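Local coordinates for protein homocitrate synthase (PDB 6KTQ) that catalyses the aldol-type condensation of acetyl-CoA with 2-oxoglutarate to give homocitrate, the first step of lysine biosynthesis through the alpha-aminoadipate pathway, at residues Met70-His75 and Arg123-Tyr128; Glu101-Ser106 and Lys163-Ala168; Glu181-Val186 and Asp192-Ala197. All blocks are in the same frame, centred on the assembly; numbering follows the deposited sequence.

Contact 1: residues Met70-His75 and Arg123-Tyr128. With COA (coenzyme A), chain E.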
loop_
_atom_site.group_PDB
_atom_site.type_symbol
_atom_site.label_atom_id
_atom_site.label_comp_id
_atom_site.label_asym_id
_atom_site.label_seq_id
_atom_site.Cartn_x
_atom_site.Cartn_y
_atom_site.Cartn_z
ATOM N N MET A 70 -19.198 14.981 6.430
ATOM C CA MET A 70 -19.941 15.753 5.451
ATOM C C MET A 70 -21.392 15.299 5.367
ATOM O O MET A 70 -21.665 14.103 5.385
ATOM C CB MET A 70 -19.298 15.615 4.068
ATOM C CG MET A 70 -17.882 16.148 3.928
ATOM S SD MET A 70 -17.296 15.847 2.260
ATOM C CE MET A 70 -15.556 16.236 2.455
ATOM N N ILE A 71 -22.304 16.271 5.286
ATOM C CA ILE A 71 -23.700 16.005 5.013
ATOM C C ILE A 71 -24.084 16.575 3.656
ATOM O O ILE A 71 -24.024 17.782 3.444
ATOM C CB ILE A 71 -24.614 16.628 6.064
ATOM C CG1 ILE A 71 -24.352 16.019 7.444
ATOM C CG2 ILE A 71 -26.080 16.451 5.651
ATOM C CD1 ILE A 71 -24.938 16.841 8.579
ATOM N N GLU A 72 -24.468 15.697 2.737
ATOM C CA GLU A 72 -25.100 16.088 1.479
ATOM C C GLU A 72 -26.615 16.317 1.768
ATOM O O GLU A 72 -27.419 15.376 1.931
ATOM C CB GLU A 72 -24.846 15.017 0.418
ATOM C CG GLU A 72 -24.650 15.557 -0.974
ATOM C CD GLU A 72 -24.087 14.527 -1.923
ATOM O OE1 GLU A 72 -24.851 13.646 -2.388
ATOM O OE2 GLU A 72 -22.889 14.602 -2.222
ATOM N N ALA A 73 -26.981 17.581 1.857
ATOM C CA ALA A 73 -28.284 17.998 2.371
ATOM C C ALA A 73 -29.397 18.027 1.313
ATOM O O ALA A 73 -30.589 18.185 1.651
ATOM C CB ALA A 73 -28.144 19.378 3.004
ATOM N N GLY A 74 -29.009 17.916 0.044
ATOM C CA GLY A 74 -29.950 17.833 -1.055
ATOM C C GLY A 74 -29.507 18.596 -2.271
ATOM O O GLY A 74 -28.440 19.233 -2.288
ATOM N N HIS A 75 -30.353 18.525 -3.294
ATOM C CA HIS A 75 -30.187 19.205 -4.569
ATOM C C HIS A 75 -31.242 20.322 -4.624
ATOM O O HIS A 75 -32.425 20.053 -4.907
ATOM C CB HIS A 75 -30.446 18.207 -5.668
ATOM C CG HIS A 75 -30.283 18.758 -7.038
ATOM N ND1 HIS A 75 -30.430 17.978 -8.163
ATOM C CD2 HIS A 75 -30.009 20.013 -7.473
ATOM C CE1 HIS A 75 -30.245 18.732 -9.235
ATOM N NE2 HIS A 75 -29.996 19.969 -8.842
ATOM N N ARG A 123 -19.963 23.421 0.166
ATOM C CA ARG A 123 -19.444 22.754 -1.013
ATOM C C ARG A 123 -20.564 22.516 -1.989
ATOM O O ARG A 123 -21.700 22.220 -1.573
ATOM C CB ARG A 123 -18.801 21.408 -0.642
ATOM C CG ARG A 123 -18.374 20.580 -1.852
ATOM C CD ARG A 123 -17.618 19.307 -1.468
ATOM N NE ARG A 123 -16.402 19.617 -0.715
ATOM C CZ ARG A 123 -15.224 19.914 -1.254
ATOM N NH1 ARG A 123 -15.024 19.893 -2.557
ATOM N NH2 ARG A 123 -14.224 20.190 -0.455
ATOM N N ILE A 124 -20.241 22.632 -3.274
ATOM C CA ILE A 124 -21.182 22.377 -4.363
ATOM C C ILE A 124 -20.666 21.163 -5.121
ATOM O O ILE A 124 -19.523 21.140 -5.540
ATOM C CB ILE A 124 -21.342 23.613 -5.299
ATOM C CG1 ILE A 124 -22.077 24.751 -4.556
ATOM C CG2 ILE A 124 -22.081 23.243 -6.575
ATOM C CD1 ILE A 124 -22.182 26.066 -5.319
ATOM N N ALA A 125 -21.504 20.135 -5.249
ATOM C CA ALA A 125 -21.150 18.906 -5.964
ATOM C C ALA A 125 -21.826 18.872 -7.300
ATOM O O ALA A 125 -23.040 18.644 -7.384
ATOM C CB ALA A 125 -21.548 17.680 -5.157
ATOM N N ILE A 126 -21.052 19.113 -8.350
ATOM C CA ILE A 126 -21.579 19.091 -9.702
ATOM C C ILE A 126 -21.381 17.711 -10.255
ATOM O O ILE A 126 -20.265 17.180 -10.225
ATOM C CB ILE A 126 -20.880 20.105 -10.625
ATOM C CG1 ILE A 126 -21.140 21.541 -10.143
ATOM C CG2 ILE A 126 -21.380 19.923 -12.041
ATOM C CD1 ILE A 126 -20.268 22.579 -10.821
ATOM N N PHE A 127 -22.464 17.134 -10.756
ATOM C CA PHE A 127 -22.418 15.802 -11.340
ATOM C C PHE A 127 -22.590 15.828 -12.842
ATOM O O PHE A 127 -23.251 16.705 -13.374
ATOM C CB PHE A 127 -23.456 14.868 -10.675
ATOM C CG PHE A 127 -24.881 15.339 -10.777
ATOM C CD1 PHE A 127 -25.429 16.171 -9.796
ATOM C CD2 PHE A 127 -25.690 14.903 -11.817
ATOM C CE1 PHE A 127 -26.746 16.588 -9.879
ATOM C CE2 PHE A 127 -27.006 15.304 -11.909
ATOM C CZ PHE A 127 -27.535 16.150 -10.951
ATOM N N TYR A 128 -21.963 14.876 -13.526
ATOM C CA TYR A 128 -22.185 14.673 -14.950
ATOM C C TYR A 128 -21.837 13.246 -15.280
ATOM O O TYR A 128 -20.912 12.671 -14.704
ATOM C CB TYR A 128 -21.318 15.639 -15.785
ATOM C CG TYR A 128 -21.877 16.028 -17.140
ATOM C CD1 TYR A 128 -22.724 17.134 -17.280
ATOM C CD2 TYR A 128 -21.528 15.327 -18.291
ATOM C CE1 TYR A 128 -23.230 17.498 -18.539
ATOM C CE2 TYR A 128 -22.028 15.679 -19.544
ATOM C CZ TYR A 128 -22.868 16.760 -19.662
ATOM O OH TYR A 128 -23.362 17.083 -20.901
HETATM N N1A COA E . -25.989 18.424 -16.126
HETATM C C2A COA E . -26.782 19.115 -16.991
HETATM N N3A COA E . -27.972 18.638 -17.463
HETATM C C4A COA E . -28.420 17.418 -17.111
HETATM C C5A COA E . -27.624 16.617 -16.177
HETATM C C6A COA E . -26.349 17.192 -15.701
HETATM N N6A COA E . -25.588 16.481 -14.849
HETATM N N7A COA E . -28.300 15.470 -15.981
HETATM C C8A COA E . -29.437 15.521 -16.736
HETATM N N9A COA E . -29.488 16.678 -17.408
HETATM C C1B COA E . -30.593 17.170 -18.243
HETATM C C2B COA E . -31.035 16.263 -19.358
HETATM O O2B COA E . -30.213 16.344 -20.508
HETATM C C3B COA E . -32.416 16.831 -19.591
HETATM O O3B COA E . -32.416 18.102 -20.203
HETATM P P3B COA E . -33.556 18.456 -21.272
HETATM O O7A COA E . -32.857 19.502 -22.059
HETATM O O8A COA E . -34.698 18.926 -20.394
HETATM O O9A COA E . -33.846 17.193 -22.013
HETATM C C4B COA E . -32.946 17.021 -18.194
HETATM O O4B COA E . -31.762 17.298 -17.404
HETATM C C5B COA E . -33.706 15.711 -18.040
HETATM O O5B COA E . -34.519 15.617 -16.947
HETATM P P1A COA E . -36.034 16.083 -16.683
HETATM O O1A COA E . -36.011 15.449 -15.341
HETATM O O2A COA E . -37.055 15.666 -17.707
HETATM O O3A COA E . -35.829 17.681 -16.664
HETATM P P2A COA E . -36.660 18.759 -15.857
HETATM O O4A COA E . -38.132 18.521 -16.074
HETATM O O5A COA E . -36.025 20.092 -16.140
HETATM O O6A COA E . -36.314 18.487 -14.323
HETATM C CBP COA E . -34.927 18.273 -12.357
HETATM C CCP COA E . -34.958 18.571 -13.860
HETATM C CDP COA E . -33.489 18.316 -11.819
HETATM C CEP COA E . -35.755 19.340 -11.629
HETATM C CAP COA E . -35.586 16.905 -12.161
HETATM O OAP COA E . -35.037 15.891 -13.015
HETATM C C9P COA E . -35.454 16.448 -10.744
HETATM O O9P COA E . -36.078 17.025 -9.885
HETATM N N8P COA E . -34.623 15.422 -10.541
HETATM C C7P COA E . -34.361 14.831 -9.242
HETATM C C6P COA E . -32.873 14.965 -8.882
HETATM C C5P COA E . -32.044 14.110 -9.819
HETATM O O5P COA E . -32.523 13.731 -10.898
HETATM N N4P COA E . -30.796 13.821 -9.423
HETATM C C3P COA E . -29.899 13.079 -10.308
HETATM C C2P COA E . -28.636 12.560 -9.643
HETATM S S1P COA E . -27.614 11.904 -10.998
#

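Contact 2: residues Glu101-Ser106 and Lys163-Ala168. With AKG (2-oxoglutaric acid), chain D.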
loop_
_atom_site.group_PDB
_atom_site.type_symbol
_atom_site.label_atom_id
_atom_site.label_comp_id
_atom_site.label_asym_id
_atom_site.label_seq_id
_atom_site.Cartn_x
_atom_site.Cartn_y
_atom_site.Cartn_z
ATOM N N GLU A 101 -19.609 19.480 7.328
ATOM C CA GLU A 101 -19.562 20.241 6.091
ATOM C C GLU A 101 -20.848 19.977 5.309
ATOM O O GLU A 101 -21.224 18.831 5.078
ATOM C CB GLU A 101 -18.351 19.827 5.262
ATOM C CG GLU A 101 -18.228 20.504 3.902
ATOM C CD GLU A 101 -16.969 20.114 3.171
ATOM O OE1 GLU A 101 -15.984 19.714 3.825
ATOM O OE2 GLU A 101 -16.957 20.213 1.929
ATOM N N ILE A 102 -21.488 21.044 4.864
ATOM C CA ILE A 102 -22.740 20.954 4.121
ATOM C C ILE A 102 -22.511 21.030 2.626
ATOM O O ILE A 102 -21.970 22.021 2.099
ATOM C CB ILE A 102 -23.738 22.043 4.549
ATOM C CG1 ILE A 102 -23.871 22.104 6.073
ATOM C CG2 ILE A 102 -25.102 21.807 3.884
ATOM C CD1 ILE A 102 -24.297 20.804 6.753
ATOM N N VAL A 103 -22.916 19.965 1.942
ATOM C CA VAL A 103 -22.772 19.835 0.513
ATOM C C VAL A 103 -24.135 19.950 -0.185
ATOM O O VAL A 103 -25.108 19.321 0.235
ATOM C CB VAL A 103 -22.142 18.489 0.143
ATOM C CG1 VAL A 103 -21.860 18.431 -1.353
ATOM C CG2 VAL A 103 -20.889 18.228 0.995
ATOM N N ALA A 104 -24.179 20.764 -1.232
ATOM C CA ALA A 104 -25.348 20.899 -2.093
ATOM C C ALA A 104 -25.036 20.303 -3.455
ATOM O O ALA A 104 -23.957 20.523 -4.040
ATOM C CB ALA A 104 -25.741 22.360 -2.241
ATOM N N HIS A 105 -26.006 19.570 -3.975
ATOM C CA HIS A 105 -25.871 18.909 -5.242
ATOM C C HIS A 105 -26.246 19.887 -6.352
ATOM O O HIS A 105 -27.029 20.833 -6.128
ATOM C CB HIS A 105 -26.806 17.696 -5.239
ATOM C CG HIS A 105 -26.195 16.442 -5.783
ATOM N ND1 HIS A 105 -26.894 15.566 -6.580
ATOM C CD2 HIS A 105 -24.966 15.908 -5.626
ATOM C CE1 HIS A 105 -26.118 14.553 -6.906
ATOM N NE2 HIS A 105 -24.937 14.738 -6.343
ATOM N N SER A 106 -25.728 19.644 -7.557
ATOM C CA SER A 106 -25.962 20.523 -8.696
ATOM C C SER A 106 -25.749 19.824 -10.039
ATOM O O SER A 106 -24.793 19.069 -10.209
ATOM C CB SER A 106 -25.003 21.706 -8.598
ATOM O OG SER A 106 -25.261 22.702 -9.563
ATOM N N LYS A 163 -16.055 25.779 -2.370
ATOM C CA LYS A 163 -15.376 24.536 -2.741
ATOM C C LYS A 163 -16.235 23.704 -3.678
ATOM O O LYS A 163 -17.458 23.657 -3.528
ATOM C CB LYS A 163 -14.993 23.743 -1.500
ATOM C CG LYS A 163 -13.839 24.400 -0.750
ATOM C CD LYS A 163 -13.312 23.572 0.417
ATOM C CE LYS A 163 -14.007 23.891 1.737
ATOM N NZ LYS A 163 -15.414 23.399 1.804
ATOM N N VAL A 164 -15.595 23.073 -4.663
ATOM C CA VAL A 164 -16.309 22.306 -5.657
ATOM C C VAL A 164 -15.862 20.848 -5.747
ATOM O O VAL A 164 -14.683 20.529 -5.947
ATOM C CB VAL A 164 -16.196 22.958 -7.032
ATOM C CG1 VAL A 164 -16.994 22.173 -8.069
ATOM C CG2 VAL A 164 -16.696 24.388 -6.957
ATOM N N ARG A 165 -16.829 19.949 -5.590
ATOM C CA ARG A 165 -16.620 18.560 -5.963
ATOM C C ARG A 165 -17.217 18.310 -7.337
ATOM O O ARG A 165 -18.247 18.870 -7.675
ATOM C CB ARG A 165 -17.237 17.625 -4.917
ATOM C CG ARG A 165 -17.114 16.169 -5.307
ATOM C CD ARG A 165 -17.827 15.301 -4.284
ATOM N NE ARG A 165 -19.173 14.930 -4.692
ATOM C CZ ARG A 165 -20.207 14.771 -3.866
ATOM N NH1 ARG A 165 -20.092 15.008 -2.569
ATOM N NH2 ARG A 165 -21.381 14.402 -4.360
ATOM N N PHE A 166 -16.578 17.463 -8.129
ATOM C CA PHE A 166 -17.163 16.982 -9.346
ATOM C C PHE A 166 -17.471 15.518 -9.147
ATOM O O PHE A 166 -16.616 14.777 -8.705
ATOM C CB PHE A 166 -16.229 17.135 -10.550
ATOM C CG PHE A 166 -16.773 16.496 -11.780
ATOM C CD1 PHE A 166 -17.835 17.083 -12.449
ATOM C CD2 PHE A 166 -16.291 15.260 -12.222
ATOM C CE1 PHE A 166 -18.390 16.480 -13.547
ATOM C CE2 PHE A 166 -16.836 14.656 -13.333
ATOM C CZ PHE A 166 -17.887 15.262 -13.999
ATOM N N THR A 167 -18.688 15.104 -9.492
ATOM C CA THR A 167 -19.052 13.698 -9.458
ATOM C C THR A 167 -19.036 13.137 -10.852
ATOM O O THR A 167 -19.748 13.629 -11.730
ATOM C CB THR A 167 -20.443 13.494 -8.839
ATOM O OG1 THR A 167 -20.382 13.816 -7.460
ATOM C CG2 THR A 167 -20.885 12.057 -8.979
ATOM N N ALA A 168 -18.211 12.121 -11.059
ATOM C CA ALA A 168 -18.149 11.425 -12.297
ATOM C C ALA A 168 -19.150 10.283 -12.241
ATOM O O ALA A 168 -18.879 9.213 -11.693
ATOM C CB ALA A 168 -16.745 10.902 -12.560
HETATM C C1 AKG D . -24.721 8.408 -8.854
HETATM O O1 AKG D . -24.849 7.221 -8.500
HETATM O O2 AKG D . -24.280 8.676 -9.996
HETATM C C2 AKG D . -25.104 9.479 -7.910
HETATM O O5 AKG D . -26.128 9.369 -7.222
HETATM C C3 AKG D . -24.201 10.698 -7.754
HETATM C C4 AKG D . -23.183 10.348 -6.665
HETATM C C5 AKG D . -22.270 11.469 -6.186
HETATM O O3 AKG D . -21.127 11.117 -5.767
HETATM O O4 AKG D . -22.658 12.679 -6.237
#

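Contact 3: residues Glu181-Val186 and Asp192-Ala197. With AKG (2-oxoglutaric acid), chain D.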
loop_
_atom_site.group_PDB
_atom_site.type_symbol
_atom_site.label_atom_id
_atom_site.label_comp_id
_atom_site.label_asym_id
_atom_site.label_seq_id
_atom_site.Cartn_x
_atom_site.Cartn_y
_atom_site.Cartn_z
ATOM N N GLU A 181 -8.912 12.063 -18.289
ATOM C CA GLU A 181 -9.046 13.370 -18.960
ATOM C C GLU A 181 -10.097 14.232 -18.212
ATOM O O GLU A 181 -9.884 15.426 -17.937
ATOM C CB GLU A 181 -9.470 13.226 -20.451
ATOM C CG GLU A 181 -8.592 12.369 -21.389
ATOM C CD GLU A 181 -9.223 12.088 -22.772
ATOM O OE1 GLU A 181 -9.182 10.919 -23.264
ATOM O OE2 GLU A 181 -9.757 13.051 -23.387
ATOM N N VAL A 182 -11.221 13.605 -17.857
ATOM C CA VAL A 182 -12.249 14.292 -17.069
ATOM C C VAL A 182 -11.664 14.838 -15.789
ATOM O O VAL A 182 -11.891 16.004 -15.444
ATOM C CB VAL A 182 -13.449 13.358 -16.745
ATOM C CG1 VAL A 182 -14.360 14.003 -15.710
ATOM C CG2 VAL A 182 -14.208 13.023 -18.012
ATOM N N ILE A 183 -10.895 14.018 -15.076
ATOM C CA ILE A 183 -10.344 14.441 -13.796
ATOM C C ILE A 183 -9.337 15.603 -13.920
ATOM O O ILE A 183 -9.323 16.513 -13.078
ATOM C CB ILE A 183 -9.689 13.244 -13.069
ATOM C CG1 ILE A 183 -10.778 12.251 -12.634
ATOM C CG2 ILE A 183 -8.925 13.697 -11.839
ATOM C CD1 ILE A 183 -10.264 10.860 -12.345
ATOM N N LYS A 184 -8.494 15.550 -14.941
ATOM C CA LYS A 184 -7.543 16.640 -15.227
ATOM C C LYS A 184 -8.299 17.912 -15.511
ATOM O O LYS A 184 -7.974 18.974 -14.988
ATOM C CB LYS A 184 -6.690 16.315 -16.458
ATOM C CG LYS A 184 -5.680 15.226 -16.219
ATOM C CD LYS A 184 -4.989 14.820 -17.513
ATOM C CE LYS A 184 -4.143 13.570 -17.320
ATOM N NZ LYS A 184 -3.786 12.977 -18.636
ATOM N N THR A 185 -9.312 17.790 -16.356
ATOM C CA THR A 185 -10.170 18.928 -16.699
ATOM C C THR A 185 -10.742 19.593 -15.455
ATOM O O THR A 185 -10.552 20.794 -15.241
ATOM C CB THR A 185 -11.291 18.503 -17.663
ATOM O OG1 THR A 185 -10.718 17.922 -18.834
ATOM C CG2 THR A 185 -12.155 19.666 -18.050
ATOM N N VAL A 186 -11.400 18.818 -14.584
ATOM C CA VAL A 186 -12.054 19.431 -13.416
ATOM C C VAL A 186 -11.071 19.928 -12.375
ATOM O O VAL A 186 -11.308 20.957 -11.715
ATOM C CB VAL A 186 -13.108 18.505 -12.757
ATOM C CG1 VAL A 186 -14.179 18.158 -13.763
ATOM C CG2 VAL A 186 -12.454 17.249 -12.170
ATOM N N ASP A 192 -11.593 20.505 -5.977
ATOM C CA ASP A 192 -10.619 19.892 -5.090
ATOM C C ASP A 192 -10.947 18.454 -4.692
ATOM O O ASP A 192 -10.107 17.798 -4.070
ATOM C CB ASP A 192 -10.416 20.725 -3.832
ATOM C CG ASP A 192 -11.659 20.803 -2.982
ATOM O OD1 ASP A 192 -12.744 21.066 -3.529
ATOM O OD2 ASP A 192 -11.558 20.601 -1.773
ATOM N N ARG A 193 -12.173 17.991 -4.985
ATOM C CA ARG A 193 -12.599 16.609 -4.715
ATOM C C ARG A 193 -13.275 16.062 -5.959
ATOM O O ARG A 193 -13.917 16.809 -6.717
ATOM C CB ARG A 193 -13.579 16.531 -3.515
ATOM C CG ARG A 193 -13.075 17.040 -2.171
ATOM C CD ARG A 193 -13.942 16.509 -1.024
ATOM N NE ARG A 193 -13.714 15.074 -0.974
ATOM C CZ ARG A 193 -12.717 14.488 -0.329
ATOM N NH1 ARG A 193 -11.918 15.178 0.476
ATOM N NH2 ARG A 193 -12.539 13.195 -0.467
ATOM N N VAL A 194 -13.098 14.768 -6.204
ATOM C CA VAL A 194 -13.822 14.076 -7.253
ATOM C C VAL A 194 -14.471 12.842 -6.634
ATOM O O VAL A 194 -13.793 12.061 -5.965
ATOM C CB VAL A 194 -12.935 13.648 -8.413
ATOM C CG1 VAL A 194 -13.686 12.737 -9.362
ATOM C CG2 VAL A 194 -12.421 14.868 -9.182
ATOM N N SER A 195 -15.770 12.664 -6.877
ATOM C CA SER A 195 -16.449 11.422 -6.504
ATOM C C SER A 195 -16.507 10.496 -7.684
ATOM O O SER A 195 -16.986 10.859 -8.799
ATOM C CB SER A 195 -17.880 11.662 -5.982
ATOM O OG SER A 195 -18.565 10.404 -5.807
ATOM N N ILE A 196 -16.028 9.283 -7.439
ATOM C CA ILE A 196 -16.075 8.203 -8.419
ATOM C C ILE A 196 -17.363 7.430 -8.078
ATOM O O ILE A 196 -17.483 6.854 -6.985
ATOM C CB ILE A 196 -14.812 7.311 -8.311
ATOM C CG1 ILE A 196 -13.522 8.130 -8.536
ATOM C CG2 ILE A 196 -14.879 6.104 -9.241
ATOM C CD1 ILE A 196 -13.391 8.777 -9.902
ATOM N N ALA A 197 -18.331 7.445 -8.996
ATOM C CA ALA A 197 -19.651 6.869 -8.738
ATOM C C ALA A 197 -19.822 5.551 -9.421
ATOM O O ALA A 197 -19.751 5.438 -10.651
ATOM C CB ALA A 197 -20.765 7.829 -9.159
HETATM C C1 AKG D . -24.721 8.408 -8.854
HETATM O O1 AKG D . -24.849 7.221 -8.500
HETATM O O2 AKG D . -24.280 8.676 -9.996
HETATM C C2 AKG D . -25.104 9.479 -7.910
HETATM O O5 AKG D . -26.128 9.369 -7.222
HETATM C C3 AKG D . -24.201 10.698 -7.754
HETATM C C4 AKG D . -23.183 10.348 -6.665
HETATM C C5 AKG D . -22.270 11.469 -6.186
HETATM O O3 AKG D . -21.127 11.117 -5.767
HETATM O O4 AKG D . -22.658 12.679 -6.237
#

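Contact 1: residues Met70-His75 and Arg123-Tyr128
H75 and F127 supply the aromatic part of this contact. Their rings form an offset edge-to-face pair, with centroids 5.9 Å apart and planes at 84°, the edge of F127 directed at the face of H75. F127 CZ comes within 4.1 Å of H75 CE1. F127 CB already points toward the H75 segment, and with CG between the backbone N and carbonyl carbon (chi1 59°) the ring edge is brought up to H75, while H75 NE2 is hydrogen-bonded to D112.

Contacts with coenzyme A build on this pair. COA C2P lies 3.9 Å above one face of F127, displaced toward the rim, and H75 ND1 approaches COA C6P at 3.9 Å. The strands 70-74 and 123-129 flank strand 101-106 in the parallel TIM barrel of this family, and H75, F127 and Y128 lie toward the C-terminal ends of these strands, where such barrels carry their active sites.

The hydrogen bonding is between backbone and ligand: COA N6A donates to F127 O over 2.8 Å, which places the adenine beside Y128, whose CD1 is 3.7 Å from COA N1A.

Deeper in the barrel the touch is slight, a carboxylate oxygen against a methyl: E72 OE2 stands 4.5 Å from A125 CB. The charge of E72 is directed elsewhere, in salt bridges to R165 through OE2 and R41 through OE1.

Contact 2: residues Glu101-Ser106 and Lys163-Ala168
R165 and H105 reach from strands on either side of strand 123-129 to one oxygen of 2-oxoglutarate; H105 NE2 and R165 NH2 stay 4.1 Å apart, and the tight packing is made through the ligand. H105 NE2 donates to AKG O4 over 3.1 Å, almost straight at 168° and in the plane of the imidazole. T167 OG1 donates to AKG O4 at 2.8 Å, and R165 NH2 adds a weak, bent bond to AKG O4 at 2.9 Å, so three donors grip a single carboxylate oxygen. A bend in the arginine chain (chi3 97°) lets NE donate to T167 OG1, 3.2 Å away in the guanidinium plane, while E72 forms a salt bridge with NH2. The setting is the interior of a TIM barrel, whose strands 101-106 and 163-168 diverge by 51°. A leucine in place of R165 would probably leave E72 OE2 without its arginine, AKG O4 with one donor fewer and T167 OG1 less firmly placed.

Lower in the barrel V103 CG1 rests against R165 NH1 at 4.0 Å. The far end is looser: the solvent-exposed K163 bends back to put NZ 3.5 Å from E101 OE2, a long salt bridge in which E101 is shared with R123.

Contact 3: residues Glu181-Val186 and Asp192-Ala197
I183 and V186 meet V194 and I196 through aliphatic branches alone, so the flat groups belong to the margins of the contact. On the strand's inner side, the C5 carboxylate of 2-oxoglutarate takes a hydrogen bond at AKG O3 from S195 OG, 2.7 Å away. OG stands anti to the backbone N of S195 (chi1 172°), the setting that holds it against this oxygen, and A197 CB comes within 3.7 Å of AKG O2, at the other end of the ligand. On the helix side the flat group is the peptide carbonyl of E181: T185 OG1 approaches E181 O from above the carbonyl plane at 2.8 Å, while T185 N gives the same oxygen its regular helical bond.

Between these margins the packing is purely apolar. V186 CG2 and V194 CG2 make the closest touch, methyl to methyl at 3.8 Å, with the two side chains crossing at about a right angle. With V186 CG1 beside the backbone N (chi1 -59°), CG2 falls between the backbone N and the carbonyl carbon and meets the strand. I183 works further along V194 and beyond: its CG1 lies 4.4 Å from V194 CG1, and its CD1 extends to I196 CD1 at 4.5 Å. V194 therefore takes up both helix residues with its two separate methyls, whereas I196 is touched at its end only.

Helix 181-186 runs roughly antiparallel to strand 193-197, at 154° with the axes 9.8 Å apart, as expected for the return leg of a beta-alpha-beta crossover in a TIM barrel. The crossover starts at strand 163-169, whose F166 side chain packs against V182 and V186. The adjacent helix 143-159 touches V186 through I150, and helix 205-218 adds L215 against both I183 and I196.

How the contacts relate
The three contacts sample successive strands of one TIM barrel. Contacts 1 and 2 interleave along the chain, 70-75, 101-106, 123-128 and 163-168, and each joins strands separated by one neighbour; their centres lie about 4 Å apart, so that both occupy the same part of the barrel interior, joined by the E72-R165 salt bridge. Contact 3 follows in sequence, with its centre about 14 Å from that of contact 1 and 12 Å from that of contact 2, and packs the outer helix against the next strand. Backbone pairing of 163-169 with 193-198 ties contacts 2 and 3. The interior and the C-terminal mouth present groups to 2-oxoglutarate and coenzyme A, while the sheet's outer face carries helices.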